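Mll8193 protein (Mesorhizobium loti, PDB 3FH1) is of unknown function but belongs to the NTF2-like, SnoaL-type family, and pairs in the crystal as a two-fold symmetric dimer that may be its natural form. Local coordinates at the interface of chains A and B. Sequence-based numbering; all coordinates share one arbitrary frame. Chains: chain A/B, uncharacterized NTF2-like protein.

The interface of chains A and B. Residues chain A 110, 126-127; chain B 109-110, 126-127.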
loop_
_atom_site.group_PDB
_atom_site.type_symbol
_atom_site.label_atom_id
_atom_site.label_comp_id
_atom_site.label_asym_id
_atom_site.label_seq_id
_atom_site.Cartn_x
_atom_site.Cartn_y
_atom_site.Cartn_z
ATOM N N VAL A 110 -3.346 1.074 -4.903
ATOM C CA VAL A 110 -3.483 0.165 -3.805
ATOM C C VAL A 110 -4.306 0.836 -2.712
ATOM O O VAL A 110 -4.246 2.077 -2.512
ATOM C CB VAL A 110 -2.086 -0.246 -3.208
ATOM C CG1 VAL A 110 -1.333 0.964 -2.625
ATOM C CG2 VAL A 110 -2.248 -1.447 -2.229
ATOM N N TYR A 126 -3.515 4.864 -2.524
ATOM C CA TYR A 126 -2.358 5.413 -3.213
ATOM C C TYR A 126 -2.298 4.951 -4.670
ATOM O O TYR A 126 -2.906 3.939 -4.995
ATOM C CB TYR A 126 -1.079 4.984 -2.528
ATOM C CG TYR A 126 -0.972 5.298 -1.036
ATOM C CD1 TYR A 126 -1.634 4.542 -0.101
ATOM C CD2 TYR A 126 -0.230 6.362 -0.583
ATOM C CE1 TYR A 126 -1.501 4.807 1.264
ATOM C CE2 TYR A 126 -0.109 6.641 0.771
ATOM C CZ TYR A 126 -0.768 5.873 1.704
ATOM O OH TYR A 126 -0.651 6.140 3.067
ATOM N N VAL A 127 -1.539 5.662 -5.507
ATOM C CA VAL A 127 -1.461 5.403 -6.927
ATOM C C VAL A 127 -0.047 5.530 -7.426
ATOM O O VAL A 127 0.811 6.040 -6.734
ATOM C CB VAL A 127 -2.346 6.380 -7.739
ATOM C CG1 VAL A 127 -3.827 6.044 -7.542
ATOM C CG2 VAL A 127 -2.057 7.862 -7.376
ATOM N N GLY B 109 3.396 8.404 0.850
ATOM C CA GLY B 109 3.460 7.167 0.051
ATOM C C GLY B 109 3.509 5.934 0.885
ATOM O O GLY B 109 3.430 5.968 2.126
ATOM N N VAL B 110 3.634 4.810 0.202
ATOM C CA VAL B 110 3.665 3.533 0.851
ATOM C C VAL B 110 4.473 2.567 -0.006
ATOM O O VAL B 110 4.478 2.647 -1.262
ATOM C CB VAL B 110 2.218 2.945 1.052
ATOM C CG1 VAL B 110 1.512 2.688 -0.292
ATOM C CG2 VAL B 110 2.261 1.720 2.011
ATOM N N TYR B 126 3.916 3.313 -4.009
ATOM C CA TYR B 126 2.829 4.174 -4.445
ATOM C C TYR B 126 2.810 5.495 -3.675
ATOM O O TYR B 126 3.371 5.553 -2.588
ATOM C CB TYR B 126 1.494 3.489 -4.241
ATOM C CG TYR B 126 1.336 2.111 -4.884
ATOM C CD1 TYR B 126 1.906 0.996 -4.322
ATOM C CD2 TYR B 126 0.638 1.947 -6.056
ATOM C CE1 TYR B 126 1.724 -0.268 -4.890
ATOM C CE2 TYR B 126 0.469 0.697 -6.634
ATOM C CZ TYR B 126 1.036 -0.419 -6.061
ATOM O OH TYR B 126 0.870 -1.681 -6.630
ATOM N N VAL B 127 2.136 6.512 -4.218
ATOM C CA VAL B 127 2.111 7.843 -3.655
ATOM C C VAL B 127 0.732 8.441 -3.734
ATOM O O VAL B 127 -0.126 7.930 -4.426
ATOM C CB VAL B 127 3.090 8.794 -4.383
ATOM C CG1 VAL B 127 4.537 8.440 -4.029
ATOM C CG2 VAL B 127 2.873 8.783 -5.921
HETATM O O HOH W 1 1.500 7.488 3.629
#
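A:Val127 and B:Val127 form an antiparallel beta bridge across the two-fold axis, at the ends of the two copies of strand 119-127: A:Val127 N donates to B:Val127 O at 2.9 Å, almost straight at the hydrogen (174°), and the twin bond returns. Each donor lies somewhat off the acceptor's carbonyl plane, tilted by 17°. In this SnoaL-like member of the NTF2-like fold the sheet faces of two copies meet, an arrangement that fits a dimer, although the structure alone does not show that it persists in solution.

The side chains pack beside the bridge. The beta-carbons, A:Tyr126 CB and B:Tyr126 CB, come within 3.4 Å of each other next to the axis, a close apolar approach. From there each ring reaches over the partner's strand 106-116; with CG anti to its own carbonyl carbon (chi1 -55°), A:Tyr126 lays one face on B:Val110. The methyl B:Val110 CG1 sits 3.8 Å from the ring centroid, displaced toward the rim on the CG and CD1 side, a CH-pi contact in which the two side chains cross at about a right angle. The symmetric pair, A:Val110 and B:Tyr126, repeats it, and the two CG1 methyls meet at 4.1 Å between the rings. Past the CD2/CE2 rim, on the same side of the ring plane as the methyl, A:Tyr126 CE2 lies 3.7 Å from B:Gly109 CA, where no side chain intervenes, while the B:Val127 carbonyl carbon lies in plane at the ring edge. The phenol group continues outward: A:Tyr126 OH is 2.6 Å from water 1, which is in turn 2.9 Å from B:Gly109 O and links hydroxyl to backbone. Replacing A:Tyr126 with an alanine would probably leave B:Val110 CG1 without its aromatic cover and water 1 without its hydroxyl partner.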